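PDB 6THL: Box C/D snoRNA protein 1 from Saccharomyces cerevisiae, which is required for box C/D snoRNA accumulation, acting in snoRNA processing, transport to the nucleolus and ribosome biogenesis, and is seen here as its BCD1-domain part. Local coordinates for residues 45-50 with 166-171; 73-78 with 149-154; 122-127 with 141-146. One frame throughout, in Å; residues are numbered along the deposited sequence.

Interaction 1: 45-50 with 166-171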
ATOM      1  N   VAL B  45     -11.743   9.935  12.187  1.00 49.29           N
ATOM      2  CA  VAL B  45     -12.666   8.861  11.894  1.00 52.84           C
ATOM      3  C   VAL B  45     -12.300   8.240  10.535  1.00 56.24           C
ATOM      4  O   VAL B  45     -11.766   8.914   9.652  1.00 52.55           O
ATOM      5  CB  VAL B  45     -14.170   9.291  11.972  1.00 51.06           C
ATOM      6  CG1 VAL B  45     -14.457  10.129  13.208  1.00 50.92           C
ATOM      7  CG2 VAL B  45     -14.615  10.029  10.733  1.00 51.15           C
ATOM      8  N   GLU B  46     -12.590   6.947  10.382  1.00 56.78           N
ATOM      9  CA  GLU B  46     -12.466   6.277   9.084  1.00 54.56           C
ATOM     10  C   GLU B  46     -13.824   6.203   8.335  1.00 52.15           C
ATOM     11  O   GLU B  46     -14.728   5.438   8.681  1.00 52.09           O
ATOM     12  CB  GLU B  46     -11.859   4.876   9.259  1.00 49.62           C
ATOM     13  CG  GLU B  46     -11.784   4.127   7.944  1.00 42.80           C
ATOM     14  CD  GLU B  46     -11.318   2.719   8.107  1.00 42.20           C
ATOM     15  OE1 GLU B  46     -10.923   2.158   7.071  1.00 41.78           O
ATOM     16  OE2 GLU B  46     -11.337   2.186   9.244  1.00 40.14           O
ATOM     17  N   TRP B  47     -13.961   7.017   7.307  1.00 49.71           N
ATOM     18  CA  TRP B  47     -15.173   7.015   6.521  1.00 49.83           C
ATOM     19  C   TRP B  47     -15.078   5.873   5.538  1.00 50.62           C
ATOM     20  O   TRP B  47     -14.074   5.716   4.876  1.00 48.43           O
ATOM     21  CB  TRP B  47     -15.344   8.343   5.775  1.00 49.45           C
ATOM     22  CG  TRP B  47     -15.579   9.471   6.681  1.00 51.14           C
ATOM     23  CD1 TRP B  47     -14.673  10.375   7.107  1.00 51.79           C
ATOM     24  CD2 TRP B  47     -16.814   9.806   7.308  1.00 55.31           C
ATOM     25  NE1 TRP B  47     -15.270  11.272   7.966  1.00 51.55           N
ATOM     26  CE2 TRP B  47     -16.585  10.935   8.102  1.00 51.51           C
ATOM     27  CE3 TRP B  47     -18.101   9.255   7.269  1.00 63.57           C
ATOM     28  CZ2 TRP B  47     -17.588  11.534   8.842  1.00 59.18           C
ATOM     29  CZ3 TRP B  47     -19.105   9.849   8.026  1.00 64.11           C
ATOM     30  CH2 TRP B  47     -18.843  10.975   8.794  1.00 62.80           C
ATOM     31  N   ILE B  48     -16.117   5.055   5.472  1.00 54.52           N
ATOM     32  CA  ILE B  48     -16.237   4.050   4.428  1.00 52.40           C
ATOM     33  C   ILE B  48     -17.588   4.242   3.753  1.00 56.12           C
ATOM     34  O   ILE B  48     -18.632   3.999   4.357  1.00 56.27           O
ATOM     35  CB  ILE B  48     -16.150   2.629   4.998  1.00 49.50           C
ATOM     36  CG1 ILE B  48     -14.737   2.348   5.524  1.00 48.13           C
ATOM     37  CG2 ILE B  48     -16.508   1.623   3.928  1.00 47.45           C
ATOM     38  CD1 ILE B  48     -14.658   1.195   6.483  1.00 45.93           C
ATOM     39  N   LEU B  49     -17.546   4.691   2.500  1.00 58.89           N
ATOM     40  CA  LEU B  49     -18.733   4.951   1.695  1.00 52.86           C
ATOM     41  C   LEU B  49     -19.064   3.726   0.883  1.00 53.18           C
ATOM     42  O   LEU B  49     -18.219   3.252   0.111  1.00 49.13           O
ATOM     43  CB  LEU B  49     -18.464   6.123   0.743  1.00 49.45           C
ATOM     44  CG  LEU B  49     -17.997   7.405   1.441  1.00 46.24           C
ATOM     45  CD1 LEU B  49     -18.103   8.569   0.478  1.00 49.16           C
ATOM     46  CD2 LEU B  49     -18.771   7.735   2.700  1.00 41.93           C
ATOM     47  N   CYS B  50     -20.281   3.211   1.072  1.00 56.19           N
ATOM     48  CA  CYS B  50     -20.781   2.079   0.289  1.00 55.03           C
ATOM     49  C   CYS B  50     -21.758   2.585  -0.767  1.00 57.70           C
ATOM     50  O   CYS B  50     -22.856   3.088  -0.453  1.00 66.44           O
ATOM     51  CB  CYS B  50     -21.443   1.034   1.170  1.00 52.65           C
ATOM     52  SG  CYS B  50     -20.650   0.774   2.772  1.00 56.82           S
ATOM     53  N   ILE B 166     -16.808   4.384  10.197  1.00 50.72           N
ATOM     54  CA  ILE B 166     -18.186   4.807  10.011  1.00 49.54           C
ATOM     55  C   ILE B 166     -18.634   4.567   8.597  1.00 47.39           C
ATOM     56  O   ILE B 166     -18.186   5.258   7.683  1.00 48.98           O
ATOM     57  CB  ILE B 166     -18.413   6.313  10.279  1.00 59.52           C
ATOM     58  CG1 ILE B 166     -17.843   6.773  11.628  1.00 57.97           C
ATOM     59  CG2 ILE B 166     -19.907   6.630  10.198  1.00 62.58           C
ATOM     60  CD1 ILE B 166     -18.609   6.286  12.830  1.00 59.59           C
ATOM     61  N   PHE B 167     -19.548   3.605   8.448  1.00 47.32           N
ATOM     62  CA  PHE B 167     -20.054   3.130   7.170  1.00 44.00           C
ATOM     63  C   PHE B 167     -21.235   3.980   6.765  1.00 47.55           C
ATOM     64  O   PHE B 167     -22.031   4.410   7.623  1.00 51.42           O
ATOM     65  CB  PHE B 167     -20.552   1.679   7.265  1.00 44.36           C
ATOM     66  CG  PHE B 167     -19.477   0.667   7.506  1.00 39.32           C
ATOM     67  CD1 PHE B 167     -19.082   0.362   8.796  1.00 34.28           C
ATOM     68  CD2 PHE B 167     -18.900  -0.016   6.444  1.00 40.08           C
ATOM     69  CE1 PHE B 167     -18.104  -0.574   9.040  1.00 33.56           C
ATOM     70  CE2 PHE B 167     -17.902  -0.945   6.689  1.00 40.01           C
ATOM     71  CZ  PHE B 167     -17.499  -1.222   8.001  1.00 35.59           C
ATOM     72  N   VAL B 168     -21.351   4.168   5.449  1.00 46.72           N
ATOM     73  CA  VAL B 168     -22.327   5.028   4.828  1.00 47.94           C
ATOM     74  C   VAL B 168     -22.916   4.235   3.657  1.00 52.61           C
ATOM     75  O   VAL B 168     -22.190   3.637   2.872  1.00 63.77           O
ATOM     76  CB  VAL B 168     -21.676   6.361   4.360  1.00 45.35           C
ATOM     77  CG1 VAL B 168     -22.714   7.319   3.798  1.00 51.86           C
ATOM     78  CG2 VAL B 168     -21.014   7.076   5.509  1.00 44.80           C
ATOM     79  N   ALA B 169     -24.235   4.194   3.556  1.00 55.19           N
ATOM     80  CA  ALA B 169     -24.888   3.497   2.456  1.00 54.17           C
ATOM     81  C   ALA B 169     -26.370   3.862   2.412  1.00 58.63           C
ATOM     82  O   ALA B 169     -26.965   4.227   3.445  1.00 49.32           O
ATOM     83  CB  ALA B 169     -24.731   2.008   2.629  1.00 53.74           C
ATOM     84  N   MET B 170     -26.962   3.785   1.220  1.00 69.47           N
ATOM     85  CA  MET B 170     -28.402   4.058   1.092  1.00 84.33           C
ATOM     86  C   MET B 170     -29.226   2.944   1.734  1.00 82.95           C
ATOM     87  O   MET B 170     -30.197   3.226   2.461  1.00 77.89           O
ATOM     88  CB  MET B 170     -28.844   4.311  -0.369  1.00 92.82           C
ATOM     89  CG  MET B 170     -28.949   5.796  -0.765  1.00 95.90           C
ATOM     90  SD  MET B 170     -29.644   6.918   0.491  1.00100.83           S
ATOM     91  CE  MET B 170     -31.398   6.604   0.324  1.00110.74           C
ATOM     92  N   THR B 171     -28.816   1.701   1.470  1.00 80.52           N
ATOM     93  CA  THR B 171     -29.442   0.502   2.040  1.00 79.17           C
ATOM     94  C   THR B 171     -28.395  -0.460   2.622  1.00 75.54           C
ATOM     95  O   THR B 171     -27.213  -0.352   2.327  1.00 71.67           O
ATOM     96  CB  THR B 171     -30.300  -0.250   0.984  1.00 78.49           C
ATOM     97  OG1 THR B 171     -29.468  -0.989   0.075  1.00 83.38           O
ATOM     98  CG2 THR B 171     -31.154   0.714   0.181  1.00 75.99           C
TER
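Ile48 and Phe167 lie side by side on one face of the sheet. With Ile48 CG2 anti to the backbone N and CD1 swung outward (chi2 161°), the two methyls reach Phe167 CD2 at 3.8 Å and Phe167 CE2 at 3.9 Å. Cys50 SG comes to the ring edge, near its plane. On the other face, Leu49 CD2 packs against Val168 CB at 3.6 Å, while the edge of the Trp47 indole meets Val168 CG2 through CE3. The pairs belong to parallel neighbouring strands, 40-49 and 165-169, in the mixed sheet of the BCD1 domain. Ile48 bonds to both neighbours of Phe167: its N gives a bond to Ile166 O at 3.0 Å, straight at the hydrogen (175°) but from above the carbonyl plane, and its O accepts a bent bond (132°) from Val168 N. Ile166 N-Glu46 O and Cys50 N-Val168 O continue the series. An alanine in place of Phe167 would probably leave Ile48 CG2 and CD1 without their aromatic neighbour and open a gap beside Cys50 SG and the Tyr179 ring. Further out, helix 81-90 covers Leu49, Phe123 packs on Trp47, Ile166 and Val168, and Glu46 forms a salt bridge to Arg26.

Interaction 2: 73-78 with 149-154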
ATOM      1  N   ASP B  73     -19.221  18.113  17.698  1.00 60.21           N
ATOM      2  CA  ASP B  73     -19.676  18.407  16.343  1.00 63.60           C
ATOM      3  C   ASP B  73     -20.672  17.346  15.988  1.00 67.16           C
ATOM      4  O   ASP B  73     -20.442  16.166  16.279  1.00 64.56           O
ATOM      5  CB  ASP B  73     -18.557  18.246  15.309  1.00 64.62           C
ATOM      6  CG  ASP B  73     -17.816  19.523  14.998  1.00 63.62           C
ATOM      7  OD1 ASP B  73     -18.124  20.595  15.537  1.00 57.19           O
ATOM      8  OD2 ASP B  73     -16.879  19.431  14.181  1.00 82.60           O
ATOM      9  N   PHE B  74     -21.751  17.718  15.314  1.00 73.09           N
ATOM     10  CA  PHE B  74     -22.609  16.687  14.748  1.00 83.58           C
ATOM     11  C   PHE B  74     -21.726  15.900  13.760  1.00 85.85           C
ATOM     12  O   PHE B  74     -20.708  16.433  13.305  1.00 83.46           O
ATOM     13  CB  PHE B  74     -23.823  17.295  14.042  1.00 85.87           C
ATOM     14  CG  PHE B  74     -24.735  18.086  14.942  1.00 96.14           C
ATOM     15  CD1 PHE B  74     -25.186  17.546  16.157  1.00 99.17           C
ATOM     16  CD2 PHE B  74     -25.190  19.360  14.548  1.00 97.80           C
ATOM     17  CE1 PHE B  74     -26.041  18.272  16.965  1.00101.14           C
ATOM     18  CE2 PHE B  74     -26.048  20.091  15.351  1.00101.57           C
ATOM     19  CZ  PHE B  74     -26.473  19.546  16.562  1.00113.41           C
ATOM     20  N   LEU B  75     -22.095  14.657  13.430  1.00 81.08           N
ATOM     21  CA  LEU B  75     -21.281  13.815  12.529  1.00 76.75           C
ATOM     22  C   LEU B  75     -21.099  14.350  11.089  1.00 78.72           C
ATOM     23  O   LEU B  75     -20.000  14.320  10.536  1.00 73.94           O
ATOM     24  CB  LEU B  75     -21.852  12.408  12.464  1.00 77.64           C
ATOM     25  CG  LEU B  75     -21.006  11.413  11.663  1.00 83.17           C
ATOM     26  CD1 LEU B  75     -19.668  11.138  12.357  1.00 81.10           C
ATOM     27  CD2 LEU B  75     -21.773  10.120  11.408  1.00 85.07           C
ATOM     28  N   VAL B  76     -22.172  14.812  10.464  1.00 79.60           N
ATOM     29  CA  VAL B  76     -22.043  15.440   9.153  1.00 82.02           C
ATOM     30  C   VAL B  76     -21.108  16.661   9.179  1.00 85.45           C
ATOM     31  O   VAL B  76     -20.440  16.934   8.186  1.00 83.21           O
ATOM     32  CB  VAL B  76     -23.415  15.858   8.561  1.00 87.80           C
ATOM     33  CG1 VAL B  76     -24.217  14.626   8.172  1.00 89.52           C
ATOM     34  CG2 VAL B  76     -24.208  16.754   9.523  1.00 84.93           C
ATOM     35  N   GLN B  77     -21.078  17.400  10.296  1.00 88.44           N
ATOM     36  CA  GLN B  77     -20.267  18.629  10.407  1.00 93.81           C
ATOM     37  C   GLN B  77     -18.767  18.375  10.208  1.00 83.81           C
ATOM     38  O   GLN B  77     -18.044  19.259   9.753  1.00 70.28           O
ATOM     39  CB  GLN B  77     -20.460  19.320  11.773  1.00100.55           C
ATOM     40  CG  GLN B  77     -21.773  20.065  11.976  1.00102.02           C
ATOM     41  CD  GLN B  77     -21.839  20.790  13.325  1.00108.95           C
ATOM     42  OE1 GLN B  77     -20.864  20.831  14.081  1.00104.13           O
ATOM     43  NE2 GLN B  77     -22.997  21.366  13.629  1.00119.61           N
ATOM     44  N   GLY B  78     -18.318  17.177  10.578  1.00 82.86           N
ATOM     45  CA  GLY B  78     -16.902  16.805  10.517  1.00 78.51           C
ATOM     46  C   GLY B  78     -16.612  15.760   9.461  1.00 70.18           C
ATOM     47  O   GLY B  78     -15.807  14.862   9.679  1.00 73.30           O
ATOM     48  N   LYS B 149     -27.403  13.839  18.043  1.00 89.17           N
ATOM     49  CA  LYS B 149     -26.226  13.744  18.956  1.00 87.45           C
ATOM     50  C   LYS B 149     -24.892  14.159  18.307  1.00 79.69           C
ATOM     51  O   LYS B 149     -24.684  14.001  17.100  1.00 82.64           O
ATOM     52  CB  LYS B 149     -26.052  12.310  19.488  1.00 81.58           C
ATOM     53  CG  LYS B 149     -26.508  12.060  20.924  1.00 75.34           C
ATOM     54  CD  LYS B 149     -26.435  10.563  21.215  1.00 76.53           C
ATOM     55  CE  LYS B 149     -27.440  10.076  22.248  1.00 68.56           C
ATOM     56  NZ  LYS B 149     -26.750   9.820  23.536  1.00 67.35           N
ATOM     57  N   CYS B 150     -23.988  14.667  19.133  1.00 71.85           N
ATOM     58  CA  CYS B 150     -22.632  14.967  18.700  1.00 73.93           C
ATOM     59  C   CYS B 150     -21.778  13.675  18.768  1.00 69.22           C
ATOM     60  O   CYS B 150     -22.118  12.723  19.497  1.00 60.32           O
ATOM     61  CB  CYS B 150     -22.027  16.107  19.544  1.00 75.01           C
ATOM     62  SG  CYS B 150     -21.733  15.694  21.290  1.00 83.90           S
ATOM     63  N   ILE B 151     -20.686  13.649  17.995  1.00 64.08           N
ATOM     64  CA  ILE B 151     -19.783  12.473  17.900  1.00 61.10           C
ATOM     65  C   ILE B 151     -19.412  11.950  19.286  1.00 57.50           C
ATOM     66  O   ILE B 151     -19.392  10.732  19.510  1.00 53.17           O
ATOM     67  CB  ILE B 151     -18.457  12.827  17.186  1.00 60.86           C
ATOM     68  CG1 ILE B 151     -18.704  13.089  15.710  1.00 61.75           C
ATOM     69  CG2 ILE B 151     -17.430  11.711  17.318  1.00 63.14           C
ATOM     70  CD1 ILE B 151     -17.612  13.914  15.076  1.00 63.62           C
ATOM     71  N   GLY B 152     -19.075  12.888  20.177  1.00 51.79           N
ATOM     72  CA  GLY B 152     -18.665  12.597  21.537  1.00 52.82           C
ATOM     73  C   GLY B 152     -19.732  11.835  22.291  1.00 58.12           C
ATOM     74  O   GLY B 152     -19.425  10.957  23.104  1.00 55.54           O
ATOM     75  N   GLU B 153     -20.993  12.161  22.024  1.00 63.98           N
ATOM     76  CA  GLU B 153     -22.081  11.450  22.668  1.00 68.51           C
ATOM     77  C   GLU B 153     -22.299  10.149  21.905  1.00 62.84           C
ATOM     78  O   GLU B 153     -22.297   9.082  22.507  1.00 59.53           O
ATOM     79  CB  GLU B 153     -23.352  12.318  22.784  1.00 75.94           C
ATOM     80  CG  GLU B 153     -23.190  13.586  23.633  1.00 73.47           C
ATOM     81  CD  GLU B 153     -23.220  13.347  25.148  1.00 74.15           C
ATOM     82  OE1 GLU B 153     -22.796  12.280  25.640  1.00 70.43           O
ATOM     83  OE2 GLU B 153     -23.657  14.261  25.877  1.00 78.71           O
ATOM     84  N   LEU B 154     -22.401  10.221  20.579  1.00 65.15           N
ATOM     85  CA  LEU B 154     -22.482   8.996  19.752  1.00 66.87           C
ATOM     86  C   LEU B 154     -21.421   7.945  20.092  1.00 67.29           C
ATOM     87  O   LEU B 154     -21.544   6.800  19.669  1.00 74.62           O
ATOM     88  CB  LEU B 154     -22.339   9.310  18.262  1.00 64.61           C
ATOM     89  CG  LEU B 154     -23.567   9.747  17.468  1.00 74.37           C
ATOM     90  CD1 LEU B 154     -23.196  10.016  16.005  1.00 74.15           C
ATOM     91  CD2 LEU B 154     -24.681   8.713  17.558  1.00 76.57           C
TER
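Asp73 and Ile151 make the single hydrogen bond across this contact, from Ile151 N to Asp73 O at 3.1 Å. It is nearly straight at the hydrogen (168°), although the donor is tilted from the carbonyl plane. The same oxygen also receives a softer C-H contact, from Cys150 CA at 3.5 Å, and Ile151 CG1 lies beside it, so one loop carbonyl is approached by both backbone and side chain of the segment facing it.

Asp73 O faces the start of a weakly bonded helix that begins about Ile151, with Cys150 at its N-cap position. With SG placed between the backbone N and the carbonyl carbon (chi1 67°), the thiol turns back toward the first turn and accepts a weak capping bond from Glu153 N at 3.7 Å. Cys150 O meanwhile accepts from Leu154 N at 2.7 Å. The loop between strand 62-70 and helix 81-90 thus takes up an amide of the first turn, and a further backbone bond joins Gly152 to Glu71.

The apolar contacts involve Leu75. Its side chain crosses that of Ile151 at about a right angle, with Leu75 CD1 4.0 Å from Ile151 CG1, and Leu75 CB looks across to Leu154 CD1 at 4.5 Å. Ile146 packs against Leu75 as well.

Across these two segments, the Phe74 ring is met at its edge, by Lys149 O in the ring plane, where Phe74 CD1 comes to 3.7 Å from that oxygen, close to the backbone that leads into the cap.

Interaction 3: 122-127 with 141-146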
ATOM      1  N   LYS B 122     -28.007   6.196   5.768  1.00 61.23           N
ATOM      2  CA  LYS B 122     -27.854   5.713   7.111  1.00 64.05           C
ATOM      3  C   LYS B 122     -26.339   5.616   7.446  1.00 70.50           C
ATOM      4  O   LYS B 122     -25.478   5.496   6.558  1.00 69.89           O
ATOM      5  CB  LYS B 122     -28.559   4.374   7.266  1.00 67.33           C
ATOM      6  CG  LYS B 122     -30.060   4.392   6.982  1.00 73.96           C
ATOM      7  CD  LYS B 122     -30.590   2.963   6.766  1.00 79.04           C
ATOM      8  CE  LYS B 122     -31.810   2.874   5.855  1.00 75.33           C
ATOM      9  NZ  LYS B 122     -33.063   3.258   6.552  1.00 76.10           N
ATOM     10  N   PHE B 123     -26.028   5.692   8.736  1.00 64.77           N
ATOM     11  CA  PHE B 123     -24.666   5.707   9.193  1.00 61.68           C
ATOM     12  C   PHE B 123     -24.533   4.646  10.234  1.00 64.48           C
ATOM     13  O   PHE B 123     -25.257   4.631  11.224  1.00 61.24           O
ATOM     14  CB  PHE B 123     -24.305   7.077   9.752  1.00 61.38           C
ATOM     15  CG  PHE B 123     -24.181   8.115   8.689  1.00 66.06           C
ATOM     16  CD1 PHE B 123     -22.950   8.559   8.270  1.00 63.89           C
ATOM     17  CD2 PHE B 123     -25.306   8.592   8.043  1.00 72.19           C
ATOM     18  CE1 PHE B 123     -22.834   9.498   7.262  1.00 60.52           C
ATOM     19  CE2 PHE B 123     -25.196   9.527   7.029  1.00 71.42           C
ATOM     20  CZ  PHE B 123     -23.954   9.975   6.638  1.00 63.38           C
ATOM     21  N   TYR B 124     -23.593   3.749   9.994  1.00 66.09           N
ATOM     22  CA  TYR B 124     -23.378   2.635  10.862  1.00 62.62           C
ATOM     23  C   TYR B 124     -21.938   2.709  11.350  1.00 61.02           C
ATOM     24  O   TYR B 124     -21.057   2.854  10.541  1.00 62.63           O
ATOM     25  CB  TYR B 124     -23.570   1.376  10.032  1.00 66.24           C
ATOM     26  CG  TYR B 124     -24.897   1.262   9.301  1.00 68.77           C
ATOM     27  CD1 TYR B 124     -25.934   0.478   9.814  1.00 68.61           C
ATOM     28  CD2 TYR B 124     -25.110   1.903   8.086  1.00 74.47           C
ATOM     29  CE1 TYR B 124     -27.148   0.349   9.148  1.00 68.57           C
ATOM     30  CE2 TYR B 124     -26.326   1.776   7.408  1.00 74.96           C
ATOM     31  CZ  TYR B 124     -27.343   1.001   7.952  1.00 72.09           C
ATOM     32  OH  TYR B 124     -28.555   0.868   7.310  1.00 68.04           O
ATOM     33  N   THR B 125     -21.693   2.648  12.658  1.00 59.46           N
ATOM     34  CA  THR B 125     -20.359   2.330  13.182  1.00 54.00           C
ATOM     35  C   THR B 125     -20.426   0.849  13.539  1.00 59.48           C
ATOM     36  O   THR B 125     -21.470   0.200  13.378  1.00 64.89           O
ATOM     37  CB  THR B 125     -19.959   3.196  14.415  1.00 53.00           C
ATOM     38  OG1 THR B 125     -18.542   3.133  14.634  1.00 47.21           O
ATOM     39  CG2 THR B 125     -20.656   2.744  15.682  1.00 52.90           C
ATOM     40  N   LYS B 126     -19.332   0.298  14.032  1.00 55.75           N
ATOM     41  CA  LYS B 126     -19.296  -1.119  14.295  1.00 52.22           C
ATOM     42  C   LYS B 126     -19.270  -1.318  15.794  1.00 55.30           C
ATOM     43  O   LYS B 126     -18.958  -0.376  16.532  1.00 60.85           O
ATOM     44  CB  LYS B 126     -18.115  -1.751  13.549  1.00 50.11           C
ATOM     45  CG  LYS B 126     -16.780  -1.663  14.239  1.00 47.88           C
ATOM     46  CD  LYS B 126     -15.645  -1.509  13.230  1.00 49.20           C
ATOM     47  CE  LYS B 126     -15.413  -2.743  12.402  1.00 47.81           C
ATOM     48  NZ  LYS B 126     -14.166  -2.643  11.579  1.00 48.82           N
ATOM     49  N   THR B 127     -19.625  -2.517  16.258  1.00 56.65           N
ATOM     50  CA  THR B 127     -19.945  -2.716  17.696  1.00 53.39           C
ATOM     51  C   THR B 127     -19.182  -3.879  18.269  1.00 52.78           C
ATOM     52  O   THR B 127     -18.881  -4.818  17.568  1.00 51.08           O
ATOM     53  CB  THR B 127     -21.472  -2.899  17.915  1.00 54.00           C
ATOM     54  OG1 THR B 127     -21.848  -2.372  19.180  1.00 53.69           O
ATOM     55  CG2 THR B 127     -21.950  -4.382  17.792  1.00 55.79           C
ATOM     56  N   LEU B 141     -22.564  -4.464  13.055  1.00 57.79           N
ATOM     57  CA  LEU B 141     -22.748  -3.020  12.989  1.00 62.02           C
ATOM     58  C   LEU B 141     -23.996  -2.602  13.753  1.00 67.25           C
ATOM     59  O   LEU B 141     -24.940  -3.391  13.896  1.00 66.63           O
ATOM     60  CB  LEU B 141     -22.810  -2.559  11.530  1.00 59.77           C
ATOM     61  CG  LEU B 141     -21.649  -3.132  10.694  1.00 64.81           C
ATOM     62  CD1 LEU B 141     -21.835  -2.757   9.233  1.00 70.53           C
ATOM     63  CD2 LEU B 141     -20.276  -2.679  11.211  1.00 61.44           C
ATOM     64  N   VAL B 142     -23.948  -1.375  14.287  1.00 69.78           N
ATOM     65  CA  VAL B 142     -25.123  -0.645  14.797  1.00 60.52           C
ATOM     66  C   VAL B 142     -25.251   0.671  14.026  1.00 63.23           C
ATOM     67  O   VAL B 142     -24.336   1.498  13.993  1.00 66.92           O
ATOM     68  CB  VAL B 142     -25.077  -0.347  16.316  1.00 56.39           C
ATOM     69  CG1 VAL B 142     -25.467  -1.576  17.125  1.00 57.04           C
ATOM     70  CG2 VAL B 142     -23.715   0.173  16.764  1.00 52.61           C
ATOM     71  N   GLU B 143     -26.375   0.812  13.339  1.00 63.95           N
ATOM     72  CA  GLU B 143     -26.866   2.101  12.849  1.00 60.30           C
ATOM     73  C   GLU B 143     -26.832   3.160  13.942  1.00 57.04           C
ATOM     74  O   GLU B 143     -27.129   2.855  15.086  1.00 53.87           O
ATOM     75  CB  GLU B 143     -28.301   1.905  12.407  1.00 58.59           C
ATOM     76  CG  GLU B 143     -29.077   3.170  12.149  1.00 58.64           C
ATOM     77  CD  GLU B 143     -30.109   2.933  11.093  1.00 57.33           C
ATOM     78  OE1 GLU B 143     -30.507   1.752  10.934  1.00 62.99           O
ATOM     79  OE2 GLU B 143     -30.482   3.908  10.422  1.00 52.12           O
ATOM     80  N   LEU B 144     -26.460   4.394  13.622  1.00 58.22           N
ATOM     81  CA  LEU B 144     -26.514   5.414  14.657  1.00 61.99           C
ATOM     82  C   LEU B 144     -27.156   6.705  14.206  1.00 66.10           C
ATOM     83  O   LEU B 144     -27.199   7.021  13.017  1.00 65.27           O
ATOM     84  CB  LEU B 144     -25.171   5.626  15.350  1.00 58.69           C
ATOM     85  CG  LEU B 144     -23.958   5.649  14.461  1.00 55.98           C
ATOM     86  CD1 LEU B 144     -24.040   6.874  13.583  1.00 59.20           C
ATOM     87  CD2 LEU B 144     -22.706   5.650  15.319  1.00 54.66           C
ATOM     88  N   ALA B 145     -27.676   7.415  15.212  1.00 76.01           N
ATOM     89  CA  ALA B 145     -28.666   8.467  15.039  1.00 78.42           C
ATOM     90  C   ALA B 145     -27.897   9.747  14.970  1.00 75.66           C
ATOM     91  O   ALA B 145     -27.694  10.418  15.966  1.00 79.97           O
ATOM     92  CB  ALA B 145     -29.638   8.464  16.214  1.00 79.29           C
ATOM     93  N   ILE B 146     -27.439  10.066  13.773  1.00 77.67           N
ATOM     94  CA  ILE B 146     -26.385  11.051  13.615  1.00 80.12           C
ATOM     95  C   ILE B 146     -26.887  12.454  13.909  1.00 80.13           C
ATOM     96  O   ILE B 146     -26.121  13.293  14.374  1.00 85.54           O
ATOM     97  CB  ILE B 146     -25.766  10.979  12.210  1.00 89.26           C
ATOM     98  CG1 ILE B 146     -26.636  11.711  11.169  1.00 95.36           C
ATOM     99  CG2 ILE B 146     -25.540   9.519  11.823  1.00 91.77           C
ATOM    100  CD1 ILE B 146     -26.184  11.502   9.735  1.00 96.49           C
TER
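Phe123 and Ile146 cross obliquely: Ile146 CD1 lies over one face of the ring, 3.5 Å from both Phe123 CD2 and CE2, while Ile146 CG2 rests by Phe123 CB and CG. Ile146 CG1 stands between the backbone N and the carbonyl carbon (chi1 80°), with CG2 anti to the carbonyl carbon, and both branches are used. Leu75 also packs on Phe123.

Leu144 supplies the next bump. Its two methyls fit beside two side chains of the neighbouring strand: CD1 sits by Phe123 CB at 3.8 Å and CD2 against Thr125 CG2 at 3.6 Å. Thr125 and Val142 lie side by side, and Thr127 crosses Val142 at about a right angle, its CB 4.0 Å from Val142 CG2. Thr125 OG1 is turned instead to a hydrogen bond with Thr165 O.

Tyr124 and Glu143 share the other face. The ring approaches the Glu143 backbone obliquely, Tyr124 CD1 near Glu143 CA, and its CE1 meets Glu143 CB; ring and carboxylate planes are 44° apart. Glu143 OE2 rests by the aliphatic part of Lys122, 3.5 Å from its CG, though the charged atoms Lys122 NZ and Glu143 OE2 remain 4.7 Å apart. Farther along the side chains diverge, and Leu141 CD2 just touches Lys126 CB, while the lysine's ammonium goes to Asp137 in a salt bridge.

The backbone holds these shapes in register. Leu144 N bonds to Phe123 O at 2.7 Å, and Thr125 and Val142 form a hydrogen-bonded pair in which the bond from Thr125 N is weak. Tyr124 with Glu143 and Lys126 with Leu141 are the alternating non-hydrogen-bonded pairs. Antiparallel strands that follow one another in the chain in this way make a beta hairpin, here with a long connection.

From the N terminus, the chain first passes residues 45-50, then 73-78, before reaching 122-127. Interaction 3 is the first to close, when 141-146 returns against 122-127; interaction 2 follows at 149-154, and interaction 1 last, at 166-171. The three loops lie one within another, and none cross. Strand 165-169 sits between the hairpin and strand 40-49, so interactions 1 and 3 share one sheet, with Phe167 N 2.7 Å from Tyr124 O in a probable hydrogen bond. Interaction 2 joins the loop ahead of helix 81-90 to the start of helix 151-155, and its Leu75 lies where the three contacts meet, packing on Trp47 of interaction 1.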